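Local coordinates for sulfur oxidation protein soxB (Thermus thermophilus, PDB 2WDD) that probably hydrolyses the sulfur-sulfur bond of cysteine S-thiosulfonate in the Sox sulfur oxidation pathway, using a two-manganese centre, at residues A[264-269]-A[284-289]; A[32-38]-A[127-133]. All blocks are in the same frame, centred on the assembly; numbering follows the deposited sequence.

Contact 1 of 2, residues A[264-269]-A[284-289]; sequences NGMQLD and SGHTHD. With MN (manganese (II) ion), chain H; MN (manganese (II) ion), chain G.
This is a buried meeting of a helix start with a metal-binding loop: the first turn of helix 266-273 sits against the loop that leaves strand 281-284. CA atoms approach to 4.8 Å for Gly265 and His286, and 5.4 Å for Met266 and Ser284. Gly265 occupies the N-cap with phi/psi 110/140, a conformation in which a CB would jam against the preceding carbonyl. Thr287 (chi1 p) accepts a hydrogen bond at OG1 from Met266 N (3.0 Å) and donates from OG1 to Asp289 OD2 (2.7 Å). Ser284 OG (chi1 m) donates to Asp269 OD2 at 2.6 Å, while Asp269 OD1 takes Asn264 ND2 at 3.1 Å. Met266 (t, t, p) is extended as far as SD and then turns, placing CE 3.4 Å from Asp289 OD2. Water 1 accepts from Gly265 N at 2.8 Å. His286 ND1 binds one manganese (chain H) at 2.3 Å and His288 NE2 the other (chain G) at 2.2 Å, the Gly-His-Thr-His loop characteristic of dinuclear metallophosphoesterase-type sites.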
loop_
_atom_site.group_PDB
_atom_site.type_symbol
_atom_site.label_atom_id
_atom_site.label_comp_id
_atom_site.label_asym_id
_atom_site.label_seq_id
_atom_site.Cartn_x
_atom_site.Cartn_y
_atom_site.Cartn_z
ATOM N N ASN A 264 -10.955 1.126 -1.249
ATOM C CA ASN A 264 -11.307 2.504 -0.899
ATOM C C ASN A 264 -10.316 3.125 0.078
ATOM O O ASN A 264 -10.215 4.350 0.147
ATOM C CB ASN A 264 -12.671 2.568 -0.179
ATOM C CG ASN A 264 -13.860 2.382 -1.102
ATOM O OD1 ASN A 264 -13.899 2.905 -2.209
ATOM N ND2 ASN A 264 -14.897 1.718 -0.586
ATOM N N GLY A 265 -9.722 2.286 0.934
ATOM C CA GLY A 265 -8.907 2.705 2.068
ATOM C C GLY A 265 -9.726 2.354 3.309
ATOM O O GLY A 265 -10.948 2.529 3.305
ATOM N N MET A 266 -9.088 1.852 4.361
ATOM C CA MET A 266 -9.843 1.406 5.526
ATOM C C MET A 266 -10.726 2.417 6.241
ATOM O O MET A 266 -11.783 2.044 6.743
ATOM C CB MET A 266 -8.969 0.633 6.507
ATOM C CG MET A 266 -9.781 -0.248 7.440
ATOM S SD MET A 266 -8.734 -1.360 8.403
ATOM C CE MET A 266 -7.854 -0.238 9.475
ATOM N N GLN A 267 -10.302 3.676 6.323
ATOM C CA GLN A 267 -11.109 4.671 7.023
ATOM C C GLN A 267 -12.353 4.986 6.212
ATOM O O GLN A 267 -13.445 5.149 6.765
ATOM C CB GLN A 267 -10.303 5.942 7.285
ATOM C CG GLN A 267 -9.031 5.688 8.103
ATOM C CD GLN A 267 -9.319 4.938 9.394
ATOM O OE1 GLN A 267 -10.171 5.351 10.183
ATOM N NE2 GLN A 267 -8.603 3.839 9.621
ATOM N N LEU A 268 -12.204 5.036 4.894
ATOM C CA LEU A 268 -13.362 5.258 4.042
ATOM C C LEU A 268 -14.302 4.048 4.140
ATOM O O LEU A 268 -15.520 4.196 4.212
ATOM C CB LEU A 268 -12.931 5.526 2.606
ATOM C CG LEU A 268 -14.051 5.757 1.594
ATOM C CD1 LEU A 268 -15.065 6.796 2.106
ATOM C CD2 LEU A 268 -13.436 6.197 0.262
ATOM N N ASP A 269 -13.736 2.846 4.183
ATOM C CA ASP A 269 -14.561 1.661 4.348
ATOM C C ASP A 269 -15.339 1.748 5.663
ATOM O O ASP A 269 -16.503 1.343 5.721
ATOM C CB ASP A 269 -13.695 0.406 4.365
ATOM C CG ASP A 269 -13.209 0.007 2.984
ATOM O OD1 ASP A 269 -13.888 0.349 1.987
ATOM O OD2 ASP A 269 -12.187 -0.716 2.912
ATOM N N SER A 284 -10.469 -4.757 3.467
ATOM C CA SER A 284 -9.946 -3.417 3.195
ATOM C C SER A 284 -8.503 -3.338 2.730
ATOM O O SER A 284 -7.576 -3.563 3.514
ATOM C CB SER A 284 -10.085 -2.526 4.444
ATOM O OG SER A 284 -11.433 -2.309 4.823
ATOM N N GLY A 285 -8.317 -2.950 1.474
ATOM C CA GLY A 285 -6.991 -2.748 0.917
ATOM C C GLY A 285 -6.657 -1.265 0.933
ATOM O O GLY A 285 -7.293 -0.482 1.628
ATOM N N HIS A 286 -5.656 -0.890 0.139
ATOM C CA HIS A 286 -5.237 0.500 -0.037
ATOM C C HIS A 286 -4.409 1.151 1.063
ATOM O O HIS A 286 -3.397 1.807 0.797
ATOM C CB HIS A 286 -6.395 1.420 -0.423
ATOM C CG HIS A 286 -5.937 2.805 -0.773
ATOM N ND1 HIS A 286 -5.107 3.055 -1.846
ATOM C CD2 HIS A 286 -6.094 3.987 -0.133
ATOM C CE1 HIS A 286 -4.793 4.338 -1.867
ATOM N NE2 HIS A 286 -5.384 4.930 -0.844
ATOM N N THR A 287 -4.876 1.046 2.298
ATOM C CA THR A 287 -4.161 1.674 3.394
ATOM C C THR A 287 -3.028 0.813 3.983
ATOM O O THR A 287 -2.252 1.292 4.823
ATOM C CB THR A 287 -5.128 2.212 4.468
ATOM O OG1 THR A 287 -6.172 1.253 4.694
ATOM C CG2 THR A 287 -5.759 3.534 4.015
ATOM N N HIS A 288 -2.870 -0.405 3.464
ATOM C CA HIS A 288 -1.778 -1.294 3.857
ATOM C C HIS A 288 -1.805 -1.604 5.356
ATOM O O HIS A 288 -0.758 -1.796 5.983
ATOM C CB HIS A 288 -0.420 -0.679 3.473
ATOM C CG HIS A 288 -0.210 -0.507 1.993
ATOM N ND1 HIS A 288 1.041 -0.344 1.435
ATOM C CD2 HIS A 288 -1.087 -0.479 0.959
ATOM C CE1 HIS A 288 0.925 -0.223 0.121
ATOM N NE2 HIS A 288 -0.354 -0.312 -0.194
ATOM N N ASP A 289 -3.010 -1.676 5.921
ATOM C CA ASP A 289 -3.184 -1.949 7.348
ATOM C C ASP A 289 -3.114 -3.431 7.704
ATOM O O ASP A 289 -3.215 -4.306 6.831
ATOM C CB ASP A 289 -4.536 -1.388 7.798
ATOM C CG ASP A 289 -4.551 0.131 7.830
ATOM O OD1 ASP A 289 -3.661 0.702 8.492
ATOM O OD2 ASP A 289 -5.444 0.755 7.222
HETATM MN MN MN H . -3.944 1.737 -3.348
HETATM MN MN MN G . -1.240 -0.034 -2.215
HETATM O O HOH W 1 -10.089 -0.451 1.241
HETATM O O HOH W 2 -6.538 3.305 7.668
HETATM O O HOH W 3 -2.473 1.599 -1.836
#

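Contact 2 of 2, residues A[32-38]-A[127-133]; sequences LYFSDLH and VLDGGDT. With MN (manganese (II) ion), chain G; MN (manganese (II) ion), chain H.
Two neighbouring parallel strands of a metallophosphoesterase-like core sheet run out here into the loops that hold the dimanganese site. Strands 32-34 and 127-129 lie 4.8 Å apart at 16°, pairing Leu32 with Val127, Tyr33 with Leu128 and Phe34 with Asp129. The backbone ladder is Leu128 N to Leu32 O (2.9 Å), Phe34 N to Leu128 O (3.2 Å) and Gly130 N to Phe34 O (2.9 Å). It persists beyond the strands through Asp36 N to Gly131 O (2.8 Å) and His38 N to Asp132 O (2.7 Å), with Asp36, His38 and Asp132 all at positive phi. Gly130 leaves room for Ser35, whose OG is 3.2 Å from Gly130 CA; a CB there would clash. Phe34 (chi1 p) lays its ring face over Asp129 CA.

Asp129 is fully engaged: OD1 closes an Asx turn with Gly131 N (3.0 Å), and OD2 accepts from Thr133 OG1 (2.8 Å) and from Gln152. Water 4 accepts from Leu37 N (2.9 Å) and donates to Thr133 OG1 (2.7 Å). Asp36 OD2 accepts from Ser35 OG (2.8 Å) and from the backbone N of His286, while OD1 binds manganese. Asp132 OD1 takes the backbone N of Trp164, and His38 ND1 pairs with Asn136 OD1. The manganese of chain G is bound by Asp36 OD1 (2.1 Å), His38 NE2 (2.2 Å) and Asp132 OD2 (2.2 Å). Asp132 CB sits over the His38 ring, 3.7 Å from its centroid, and its OD2 bridges to the manganese of chain H, also at 2.2 Å.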
loop_
_atom_site.group_PDB
_atom_site.type_symbol
_atom_site.label_atom_id
_atom_site.label_comp_id
_atom_site.label_asym_id
_atom_site.label_seq_id
_atom_site.Cartn_x
_atom_site.Cartn_y
_atom_site.Cartn_z
ATOM N N LEU A 32 -9.330 -16.429 1.567
ATOM C CA LEU A 32 -7.876 -16.304 1.660
ATOM C C LEU A 32 -7.605 -14.991 0.941
ATOM O O LEU A 32 -7.761 -14.890 -0.279
ATOM C CB LEU A 32 -7.170 -17.477 0.987
ATOM C CG LEU A 32 -7.582 -18.821 1.621
ATOM C CD1 LEU A 32 -6.981 -20.017 0.870
ATOM C CD2 LEU A 32 -7.213 -18.861 3.115
ATOM N N TYR A 33 -7.310 -13.965 1.729
ATOM C CA TYR A 33 -7.223 -12.604 1.237
ATOM C C TYR A 33 -5.852 -11.960 1.391
ATOM O O TYR A 33 -5.238 -12.020 2.451
ATOM C CB TYR A 33 -8.258 -11.787 2.025
ATOM C CG TYR A 33 -8.154 -10.290 1.905
ATOM C CD1 TYR A 33 -8.211 -9.669 0.662
ATOM C CD2 TYR A 33 -8.106 -9.481 3.050
ATOM C CE1 TYR A 33 -8.141 -8.284 0.551
ATOM C CE2 TYR A 33 -8.042 -8.096 2.946
ATOM C CZ TYR A 33 -8.070 -7.508 1.692
ATOM O OH TYR A 33 -7.987 -6.137 1.582
ATOM N N PHE A 34 -5.389 -11.322 0.326
ATOM C CA PHE A 34 -4.162 -10.535 0.389
ATOM C C PHE A 34 -4.420 -9.307 -0.470
ATOM O O PHE A 34 -5.322 -9.308 -1.307
ATOM C CB PHE A 34 -2.937 -11.311 -0.096
ATOM C CG PHE A 34 -2.982 -11.668 -1.553
ATOM C CD1 PHE A 34 -2.345 -10.877 -2.503
ATOM C CD2 PHE A 34 -3.680 -12.790 -1.979
ATOM C CE1 PHE A 34 -2.393 -11.212 -3.856
ATOM C CE2 PHE A 34 -3.750 -13.115 -3.332
ATOM C CZ PHE A 34 -3.084 -12.334 -4.269
ATOM N N SER A 35 -3.667 -8.242 -0.242
ATOM C CA SER A 35 -3.883 -7.024 -1.004
ATOM C C SER A 35 -2.584 -6.247 -1.056
ATOM O O SER A 35 -1.661 -6.475 -0.259
ATOM C CB SER A 35 -4.962 -6.165 -0.331
ATOM O OG SER A 35 -5.360 -5.068 -1.141
ATOM N N ASP A 36 -2.518 -5.326 -2.000
ATOM C CA ASP A 36 -1.380 -4.428 -2.077
ATOM C C ASP A 36 -0.014 -5.097 -2.176
ATOM O O ASP A 36 0.982 -4.604 -1.629
ATOM C CB ASP A 36 -1.439 -3.428 -0.918
ATOM C CG ASP A 36 -2.677 -2.535 -0.998
ATOM O OD1 ASP A 36 -2.643 -1.505 -1.692
ATOM O OD2 ASP A 36 -3.728 -2.935 -0.464
ATOM N N LEU A 37 0.042 -6.188 -2.935
ATOM C CA LEU A 37 1.306 -6.888 -3.174
ATOM C C LEU A 37 2.320 -5.971 -3.862
ATOM O O LEU A 37 3.523 -6.125 -3.668
ATOM C CB LEU A 37 1.050 -8.112 -4.050
ATOM C CG LEU A 37 2.229 -9.020 -4.400
ATOM C CD1 LEU A 37 2.876 -9.619 -3.169
ATOM C CD2 LEU A 37 1.777 -10.119 -5.335
ATOM N N HIS A 38 1.830 -5.073 -4.709
ATOM C CA HIS A 38 2.695 -4.143 -5.422
ATOM C C HIS A 38 3.841 -4.869 -6.128
ATOM O O HIS A 38 5.017 -4.495 -6.035
ATOM C CB HIS A 38 3.175 -3.031 -4.504
ATOM C CG HIS A 38 2.126 -1.996 -4.218
ATOM N ND1 HIS A 38 1.792 -0.997 -5.113
ATOM C CD2 HIS A 38 1.319 -1.821 -3.142
ATOM C CE1 HIS A 38 0.867 -0.221 -4.578
ATOM N NE2 HIS A 38 0.546 -0.715 -3.393
ATOM N N VAL A 127 -10.025 -17.254 -3.117
ATOM C CA VAL A 127 -8.789 -16.485 -3.067
ATOM C C VAL A 127 -9.124 -15.099 -3.598
ATOM O O VAL A 127 -9.518 -14.942 -4.763
ATOM C CB VAL A 127 -7.678 -17.166 -3.884
ATOM C CG1 VAL A 127 -6.412 -16.309 -3.857
ATOM C CG2 VAL A 127 -7.381 -18.565 -3.327
ATOM N N LEU A 128 -8.991 -14.098 -2.734
ATOM C CA LEU A 128 -9.388 -12.742 -3.086
ATOM C C LEU A 128 -8.206 -11.813 -2.991
ATOM O O LEU A 128 -7.506 -11.798 -1.979
ATOM C CB LEU A 128 -10.475 -12.268 -2.132
ATOM C CG LEU A 128 -11.706 -13.183 -2.121
ATOM C CD1 LEU A 128 -12.704 -12.679 -1.102
ATOM C CD2 LEU A 128 -12.329 -13.239 -3.517
ATOM N N ASP A 129 -7.996 -11.046 -4.059
ATOM C CA ASP A 129 -6.885 -10.102 -4.165
ATOM C C ASP A 129 -7.430 -8.669 -4.129
ATOM O O ASP A 129 -8.281 -8.293 -4.939
ATOM C CB ASP A 129 -6.177 -10.370 -5.484
ATOM C CG ASP A 129 -5.007 -9.447 -5.722
ATOM O OD1 ASP A 129 -4.794 -8.507 -4.922
ATOM O OD2 ASP A 129 -4.278 -9.702 -6.695
ATOM N N GLY A 130 -6.983 -7.883 -3.153
ATOM C CA GLY A 130 -7.483 -6.534 -2.972
ATOM C C GLY A 130 -6.946 -5.445 -3.887
ATOM O O GLY A 130 -7.320 -4.284 -3.716
ATOM N N GLY A 131 -6.121 -5.792 -4.873
ATOM C CA GLY A 131 -5.632 -4.790 -5.815
ATOM C C GLY A 131 -4.280 -4.197 -5.446
ATOM O O GLY A 131 -3.710 -4.521 -4.405
ATOM N N ASP A 132 -3.773 -3.312 -6.301
ATOM C CA ASP A 132 -2.405 -2.786 -6.185
ATOM C C ASP A 132 -1.491 -3.990 -6.255
ATOM O O ASP A 132 -0.578 -4.156 -5.448
ATOM C CB ASP A 132 -2.174 -2.003 -4.894
ATOM C CG ASP A 132 -2.600 -0.556 -5.016
ATOM O OD1 ASP A 132 -3.078 -0.167 -6.101
ATOM O OD2 ASP A 132 -2.457 0.195 -4.036
ATOM N N THR A 133 -1.773 -4.854 -7.223
ATOM C CA THR A 133 -1.041 -6.090 -7.384
ATOM C C THR A 133 -0.048 -6.038 -8.540
ATOM O O THR A 133 1.075 -6.515 -8.422
ATOM C CB THR A 133 -2.034 -7.244 -7.647
ATOM O OG1 THR A 133 -3.065 -7.220 -6.654
ATOM C CG2 THR A 133 -1.323 -8.601 -7.644
HETATM MN MN MN G . -1.240 -0.034 -2.215
HETATM MN MN MN H . -3.944 1.737 -3.348
HETATM O O HOH W 4 -2.256 -7.579 -4.128
HETATM O O HOH W 3 -2.473 1.599 -1.836
#

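Overall arrangement
Both segments of contact 2 precede both segments of contact 1 in the sequence, and the two contact centres lie 12 Å apart. Each comes from a different mixed sheet, contact 2 from the one containing strands 29-34 and 124-129, contact 1 from the one containing 257-262 and 281-284. Loops at the C-terminal ends of these strands converge on the manganese pair, and water 3 binds both ions. Direct links join the sheets: His286 N lies 2.9 Å from Asp36 OD2 and Ser284 O 3.2 Å from Tyr33 OH, both probable hydrogen bonds. His163 and His263 complete the protein ligands, so the dinuclear centre is assembled between the two sheets, as in the 5'-nucleotidase family.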